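Local coordinates for protein endoglucanase (Komagataeibacter sucrofermentans, PDB 6VC5) that probably hydrolyses internal beta-1,4-glucosidic linkages in cellulose and related beta-glucans, at residues A[135-139]-A[151-157]; A[220-224]-A[273-279]; A[197-201]-A[211-215]. One frame throughout, in Å; residues are numbered along the deposited sequence.

How the contacts relate
Three contacts illustrate how loops, short strands and one helix end are joined to one another in a helical barrel. From the N terminus, contact 1 comes first: strand 134-137 is left, and 151-157 returns against it, closing a loop of eleven residues. Contact 3 follows, 197-201 meeting 211-215 across an antiparallel hairpin. Contact 2 then spans 48 residues, bringing the loop 220-224 against helix 274-282. The three lie in series, without nesting or crossing, yet they touch. Strands 149-152 and 200-203 are neighbours in one sheet, joining contacts 1 and 3. Asp198 of contact 3 is hydrogen-bonded to Ser220 OG and Ala223 N of contact 2, while Asp222 of contact 2 is hydrogen-bonded to Asn153 of contact 1.

Contact 1. Residues A[135-139]-A[151-157]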
# COMPACT_ATOMS: atom_id res chain seq x y z
N THR A 135 -4.43 -12.01 -15.08
CA THR A 135 -4.31 -10.59 -15.33
C THR A 135 -3.64 -10.01 -14.10
O THR A 135 -4.16 -10.17 -12.99
CB THR A 135 -5.68 -9.95 -15.52
OG1 THR A 135 -6.32 -10.53 -16.67
CG2 THR A 135 -5.54 -8.46 -15.73
N VAL A 136 -2.48 -9.38 -14.28
CA VAL A 136 -1.66 -8.92 -13.16
C VAL A 136 -1.72 -7.40 -13.08
O VAL A 136 -2.01 -6.70 -14.05
CB VAL A 136 -0.20 -9.40 -13.21
CG1 VAL A 136 -0.13 -10.92 -13.35
CG2 VAL A 136 0.56 -8.70 -14.32
N LEU A 137 -1.42 -6.90 -11.87
CA LEU A 137 -1.29 -5.47 -11.60
C LEU A 137 0.19 -5.10 -11.57
O LEU A 137 0.93 -5.54 -10.69
CB LEU A 137 -1.94 -5.18 -10.25
CG LEU A 137 -2.09 -3.71 -9.89
CD1 LEU A 137 -3.18 -3.08 -10.75
CD2 LEU A 137 -2.43 -3.59 -8.40
N LEU A 138 0.62 -4.26 -12.54
CA LEU A 138 2.01 -3.84 -12.62
C LEU A 138 2.31 -2.78 -11.55
O LEU A 138 1.45 -1.95 -11.24
CB LEU A 138 2.29 -3.23 -13.99
CG LEU A 138 2.02 -4.14 -15.18
CD1 LEU A 138 2.19 -3.38 -16.49
CD2 LEU A 138 2.98 -5.32 -15.10
N PRO A 139 3.53 -2.77 -10.99
CA PRO A 139 3.86 -1.78 -9.95
C PRO A 139 4.14 -0.39 -10.49
O PRO A 139 4.18 0.56 -9.70
CB PRO A 139 5.14 -2.34 -9.30
CG PRO A 139 5.39 -3.66 -9.92
CD PRO A 139 4.57 -3.80 -11.15
N THR A 151 7.91 -8.13 -13.08
CA THR A 151 8.13 -7.97 -11.65
C THR A 151 6.86 -7.42 -11.01
O THR A 151 6.33 -6.40 -11.48
CB THR A 151 9.28 -7.01 -11.39
OG1 THR A 151 10.48 -7.53 -11.98
CG2 THR A 151 9.49 -6.80 -9.86
N LEU A 152 6.38 -8.07 -9.96
CA LEU A 152 5.22 -7.59 -9.25
C LEU A 152 5.60 -7.27 -7.81
O LEU A 152 6.47 -7.91 -7.22
CB LEU A 152 4.09 -8.65 -9.24
CG LEU A 152 3.64 -9.21 -10.59
CD1 LEU A 152 2.54 -10.25 -10.38
CD2 LEU A 152 3.15 -8.08 -11.49
N ASN A 153 4.95 -6.26 -7.26
CA ASN A 153 5.03 -5.99 -5.83
C ASN A 153 3.66 -6.35 -5.26
O ASN A 153 2.67 -5.67 -5.53
CB ASN A 153 5.38 -4.53 -5.59
CG ASN A 153 5.75 -4.26 -4.16
OD1 ASN A 153 5.05 -4.72 -3.25
ND2 ASN A 153 6.85 -3.55 -3.94
N LEU A 154 3.60 -7.45 -4.50
CA LEU A 154 2.31 -7.93 -4.02
C LEU A 154 1.67 -6.95 -3.04
O LEU A 154 0.44 -6.89 -2.93
CB LEU A 154 2.47 -9.33 -3.40
CG LEU A 154 2.96 -10.40 -4.39
CD1 LEU A 154 3.18 -11.72 -3.67
CD2 LEU A 154 1.98 -10.55 -5.55
N SER A 155 2.48 -6.16 -2.33
CA SER A 155 1.94 -5.15 -1.44
C SER A 155 1.29 -3.99 -2.17
O SER A 155 0.67 -3.14 -1.53
CB SER A 155 3.03 -4.60 -0.51
OG SER A 155 3.88 -3.67 -1.18
N TYR A 156 1.44 -3.90 -3.50
CA TYR A 156 0.73 -2.86 -4.23
C TYR A 156 -0.70 -3.27 -4.55
O TYR A 156 -1.46 -2.44 -5.06
CB TYR A 156 1.46 -2.46 -5.52
CG TYR A 156 2.75 -1.68 -5.34
CD1 TYR A 156 3.42 -1.63 -4.12
CD2 TYR A 156 3.32 -1.00 -6.41
CE1 TYR A 156 4.62 -0.94 -3.97
CE2 TYR A 156 4.51 -0.31 -6.28
CZ TYR A 156 5.16 -0.27 -5.07
OH TYR A 156 6.34 0.42 -4.95
N TYR A 157 -1.08 -4.52 -4.26
CA TYR A 157 -2.48 -4.94 -4.33
C TYR A 157 -3.18 -4.40 -3.10
O TYR A 157 -3.39 -5.08 -2.09
CB TYR A 157 -2.58 -6.46 -4.40
CG TYR A 157 -2.34 -7.06 -5.76
CD1 TYR A 157 -3.40 -7.44 -6.57
CD2 TYR A 157 -1.04 -7.25 -6.23
CE1 TYR A 157 -3.18 -8.00 -7.82
CE2 TYR A 157 -0.81 -7.81 -7.48
CZ TYR A 157 -1.88 -8.19 -8.26
OH TYR A 157 -1.65 -8.75 -9.50
O HOH W 1 -3.92 -9.94 -10.43
O HOH W 2 2.47 -5.21 -8.49
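Leu137 lays its CB over one face of the Tyr157 ring, a CH-pi contact in which CB sits 4.0 Å from the ring centroid and 29° off the ring normal. The setting is the (alpha/alpha)6 barrel of family 8, and the contact joins two small antiparallel sheets: 135-137 ends one strand of a hairpin, whereas 151-152 ends the edge strand of a separate three-stranded sheet. No strand pairing links them, so side chains and waters, meeting backbone N and O atoms, make the join. Tyr157 is the clearest example. Its OH accepts a hydrogen bond from the backbone N of Leu137 at 3.0 Å and donates one of 2.7 Å to water 1, which in turn donates to Thr135 O at 2.6 Å.

In the same strand, Val136 CG2 packs on Leu152 CD2 at 3.9 Å, with helix 172-187 lying against Val136. Farther along, Pro139 fits beside the turn of the other segment: its CB is 3.7 Å from Tyr156 CD2, its CG 3.7 Å from Asn153 N, and its carbonyl O lies near the plane of the Tyr156 ring, 3.5 Å from CE2. Pro139 CD also lies 3.2 Å from Thr151 O, a buried carbonyl with no hydrogen-bonding partner. Asn153 precedes the 3-10 segment 154-156, which leads into Tyr157; its OD1 accepts a 2.6 Å bond from Ser155 OG and a weak one of 3.1 Å from Ser155 N, forming an Asx turn. Water 2 completes the join, donating to Leu137 O at 2.7 Å and accepting from Asn153 N at 3.0 Å.

Contact 2. Residues A[220-224]-A[273-279]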
# COMPACT_ATOMS: atom_id res chain seq x y z
N SER A 220 10.01 -7.96 3.90
CA SER A 220 10.38 -6.81 4.70
C SER A 220 9.40 -5.64 4.56
O SER A 220 8.23 -5.83 4.72
CB SER A 220 11.84 -6.38 4.45
OG SER A 220 12.06 -5.68 3.28
N TYR A 221 9.91 -4.47 4.27
CA TYR A 221 9.15 -3.26 4.45
C TYR A 221 8.02 -3.05 3.46
O TYR A 221 7.13 -2.30 3.71
CB TYR A 221 10.11 -2.07 4.46
CG TYR A 221 11.09 -2.17 5.59
CD1 TYR A 221 10.76 -1.71 6.82
CD2 TYR A 221 12.31 -2.77 5.43
CE1 TYR A 221 11.62 -1.80 7.87
CE2 TYR A 221 13.18 -2.88 6.50
CZ TYR A 221 12.83 -2.39 7.70
OH TYR A 221 13.63 -2.43 8.81
N ASP A 222 8.07 -3.75 2.33
CA ASP A 222 6.94 -3.78 1.40
C ASP A 222 5.94 -4.89 1.74
O ASP A 222 4.77 -4.66 1.93
CB ASP A 222 7.43 -4.05 -0.03
CG ASP A 222 8.25 -2.90 -0.64
OD1 ASP A 222 9.45 -2.79 -0.33
OD2 ASP A 222 7.73 -2.16 -1.48
N ALA A 223 6.47 -6.10 1.87
CA ALA A 223 5.64 -7.29 2.00
C ALA A 223 4.81 -7.32 3.27
O ALA A 223 3.82 -7.98 3.31
CB ALA A 223 6.47 -8.56 1.85
N ILE A 224 5.19 -6.54 4.25
CA ILE A 224 4.50 -6.58 5.52
C ILE A 224 3.15 -5.92 5.32
O ILE A 224 2.22 -6.31 6.01
CB ILE A 224 5.26 -5.73 6.58
CG1 ILE A 224 4.60 -5.78 7.96
CG2 ILE A 224 5.34 -4.28 6.14
CD1 ILE A 224 4.66 -7.15 8.58
N PRO A 273 10.07 -1.97 13.43
CA PRO A 273 9.40 -0.87 14.13
C PRO A 273 8.02 -1.28 14.60
O PRO A 273 7.50 -2.33 14.21
CB PRO A 273 9.30 0.20 13.03
CG PRO A 273 9.15 -0.61 11.78
CD PRO A 273 10.07 -1.79 11.97
N PRO A 274 7.39 -0.45 15.44
CA PRO A 274 6.06 -0.79 15.98
C PRO A 274 4.99 -1.00 14.93
O PRO A 274 4.01 -1.72 15.20
CB PRO A 274 5.71 0.40 16.87
CG PRO A 274 7.02 0.99 17.25
CD PRO A 274 7.97 0.72 16.12
N GLY A 275 5.11 -0.41 13.74
CA GLY A 275 4.12 -0.67 12.71
C GLY A 275 4.00 -2.14 12.35
O GLY A 275 2.91 -2.62 12.00
N TYR A 276 5.11 -2.90 12.41
CA TYR A 276 4.97 -4.33 12.14
C TYR A 276 4.16 -5.01 13.23
O TYR A 276 3.42 -5.96 12.96
CB TYR A 276 6.33 -5.03 12.12
CG TYR A 276 7.16 -4.93 10.88
CD1 TYR A 276 7.25 -3.74 10.15
CD2 TYR A 276 7.91 -6.01 10.45
CE1 TYR A 276 8.07 -3.66 9.02
CE2 TYR A 276 8.74 -5.93 9.33
CZ TYR A 276 8.81 -4.75 8.62
OH TYR A 276 9.63 -4.66 7.51
N LEU A 277 4.35 -4.59 14.48
CA LEU A 277 3.57 -5.15 15.56
C LEU A 277 2.09 -4.85 15.37
O LEU A 277 1.24 -5.69 15.67
CB LEU A 277 4.07 -4.60 16.90
CG LEU A 277 3.34 -4.99 18.17
CD1 LEU A 277 3.43 -6.48 18.39
CD2 LEU A 277 3.95 -4.25 19.34
N ALA A 278 1.77 -3.66 14.85
CA ALA A 278 0.38 -3.34 14.53
C ALA A 278 -0.18 -4.33 13.51
O ALA A 278 -1.29 -4.85 13.69
CB ALA A 278 0.29 -1.92 14.00
N VAL A 279 0.57 -4.61 12.44
CA VAL A 279 0.12 -5.60 11.45
C VAL A 279 -0.03 -6.99 12.07
O VAL A 279 -1.03 -7.68 11.84
CB VAL A 279 1.10 -5.61 10.26
CG1 VAL A 279 0.70 -6.72 9.29
CG2 VAL A 279 1.08 -4.26 9.53
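Pro273 stands just ahead of a helix of the (alpha/alpha)6 barrel, and its carbonyl O accepts the hydrogen bond of Tyr276 N (3.0 Å) that opens the first turn. Its CD approaches Tyr221 CE1 loosely, at 4.4 Å. One turn on comes Tyr276, the side chain that bridges the gap to the 220-224 loop. Its edge points at the face of the Tyr221 ring in an offset edge-to-face pair, centroids 5.6 Å apart and planes at 64°, and its OH lies over that ring, 3.2 Å from Tyr221 CD1. The hydroxyl also comes within 3.1 Å of Ser220 C, but its hydrogen bond goes elsewhere, to Gly258 O. Meanwhile one face of the same ring receives Ile224, whose CG1 sits 3.9 Å from the centroid and only 10° off the normal. A single tyrosine thus uses edge, face and hydroxyl for three different partners, which illustrates how an aromatic residue can join a helix to an irregular loop. Val279, a turn later, closes the contact beside helix 225-232: its CG1 meets Ile224 O at 3.6 Å and Ile224 CD1 at 4.0 Å.

Contact 3. Residues A[197-201]-A[211-215]; sequences PDWLS and IAKGW
Two segments meet here across an antiparallel beta-hairpin, the outer part of a three-stranded sheet attached to the family 8 barrel. Leu200 and Ile211 form a non-hydrogen-bonded pair with CA atoms 4.9 Å apart; the CA atoms of Ser201 and Ala212, diagonal neighbours, are 4.6 Å apart. The next bond beyond this pair runs from Ala212 N to Trp199 O, 3.0 Å long and nearly straight at 172°.

The backbone is extended around the pair, about -109/144 at Leu200 and -76/132 at Ile211. Before it, Asp198 kinks to -55/-41 and Trp199 is extended again at -138/124. On one face Leu200 and Ile211 point away from the opposing segment, and both touch Phe190; Ile211 CG2 also reaches back to Pro197 CB at 4.3 Å. On the other face Ala212 is the small bump that fits the hollow between Trp199 and Ser201, its CB 3.8 Å from Trp199 CB and 4.1 Å from Ser201 CB.

Past Ala212 the chain swings outward and turns at Gly214 (105/-9, angles that suit glycine), so that Trp215, extended at -145/155, comes back over Trp199. Both tryptophans take the m rotamer, with chi2 near 97° in Trp199 and -94° in Trp215, and form a face-to-face stack: five-membered rings 3.6 Å between centroids, planes at 9°, Trp199 CD1 3.4 Å from Trp215 CG. Thr151 of the neighbouring strand touches both side chains. The stack is held by apolar and pi contact, while one backbone hydrogen bond between the segments fixes the register.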
# COMPACT_ATOMS: atom_id res chain seq x y z
N PRO A 197 7.38 -12.37 -1.01
CA PRO A 197 8.53 -11.48 -1.09
C PRO A 197 8.08 -10.03 -1.28
O PRO A 197 6.95 -9.75 -1.71
CB PRO A 197 9.26 -11.97 -2.35
CG PRO A 197 8.13 -12.41 -3.24
CD PRO A 197 7.05 -12.97 -2.32
N ASP A 198 9.00 -9.11 -0.98
CA ASP A 198 8.81 -7.72 -1.38
C ASP A 198 8.57 -7.61 -2.88
O ASP A 198 7.70 -6.84 -3.32
CB ASP A 198 10.04 -6.88 -1.00
CG ASP A 198 10.26 -6.75 0.51
OD1 ASP A 198 9.28 -6.70 1.30
OD2 ASP A 198 11.46 -6.64 0.89
N TRP A 199 9.30 -8.39 -3.68
CA TRP A 199 9.27 -8.30 -5.14
C TRP A 199 9.26 -9.71 -5.72
O TRP A 199 10.18 -10.50 -5.45
CB TRP A 199 10.50 -7.54 -5.65
CG TRP A 199 10.56 -6.10 -5.15
CD1 TRP A 199 11.27 -5.63 -4.08
CD2 TRP A 199 9.90 -4.98 -5.72
NE1 TRP A 199 11.07 -4.27 -3.94
CE2 TRP A 199 10.23 -3.85 -4.95
CE3 TRP A 199 9.04 -4.82 -6.82
CZ2 TRP A 199 9.74 -2.57 -5.24
CZ3 TRP A 199 8.55 -3.55 -7.10
CH2 TRP A 199 8.90 -2.45 -6.32
N LEU A 200 8.25 -10.01 -6.54
CA LEU A 200 8.05 -11.31 -7.15
C LEU A 200 8.33 -11.20 -8.64
O LEU A 200 8.04 -10.18 -9.26
CB LEU A 200 6.58 -11.74 -6.96
CG LEU A 200 6.19 -13.08 -7.56
CD1 LEU A 200 6.75 -14.21 -6.70
CD2 LEU A 200 4.68 -13.16 -7.66
N SER A 201 8.91 -12.25 -9.23
CA SER A 201 9.08 -12.33 -10.67
C SER A 201 8.26 -13.49 -11.24
O SER A 201 8.24 -14.59 -10.67
CB SER A 201 10.56 -12.54 -11.02
OG SER A 201 10.77 -12.45 -12.42
N ILE A 211 11.69 -15.23 -6.73
CA ILE A 211 11.97 -13.96 -6.06
C ILE A 211 12.70 -13.08 -7.05
O ILE A 211 13.66 -13.52 -7.70
CB ILE A 211 12.79 -14.20 -4.79
CG1 ILE A 211 12.05 -15.14 -3.83
CG2 ILE A 211 13.11 -12.89 -4.10
CD1 ILE A 211 12.94 -15.68 -2.71
N ALA A 212 12.26 -11.83 -7.20
CA ALA A 212 12.80 -10.98 -8.26
C ALA A 212 14.25 -10.62 -7.98
O ALA A 212 14.63 -10.35 -6.83
CB ALA A 212 11.98 -9.70 -8.38
N LYS A 213 15.06 -10.60 -9.04
CA LYS A 213 16.39 -10.02 -8.96
C LYS A 213 16.27 -8.50 -8.92
O LYS A 213 15.27 -7.92 -9.37
CB LYS A 213 17.21 -10.43 -10.18
CG LYS A 213 17.51 -11.92 -10.20
CD LYS A 213 18.47 -12.28 -9.08
CE LYS A 213 18.94 -13.73 -9.16
NZ LYS A 213 17.89 -14.69 -8.72
N GLY A 214 17.29 -7.85 -8.36
CA GLY A 214 17.33 -6.39 -8.30
C GLY A 214 17.04 -5.81 -6.94
O GLY A 214 17.21 -4.59 -6.76
N TRP A 215 16.61 -6.62 -5.98
CA TRP A 215 16.40 -6.22 -4.60
C TRP A 215 16.76 -7.42 -3.72
O TRP A 215 16.69 -8.56 -4.18
CB TRP A 215 14.93 -5.88 -4.33
CG TRP A 215 14.35 -4.73 -5.10
CD1 TRP A 215 14.28 -3.42 -4.70
CD2 TRP A 215 13.70 -4.80 -6.36
NE1 TRP A 215 13.63 -2.67 -5.65
CE2 TRP A 215 13.27 -3.49 -6.69
CE3 TRP A 215 13.45 -5.83 -7.27
CZ2 TRP A 215 12.61 -3.20 -7.87
CZ3 TRP A 215 12.78 -5.54 -8.45
CH2 TRP A 215 12.37 -4.23 -8.74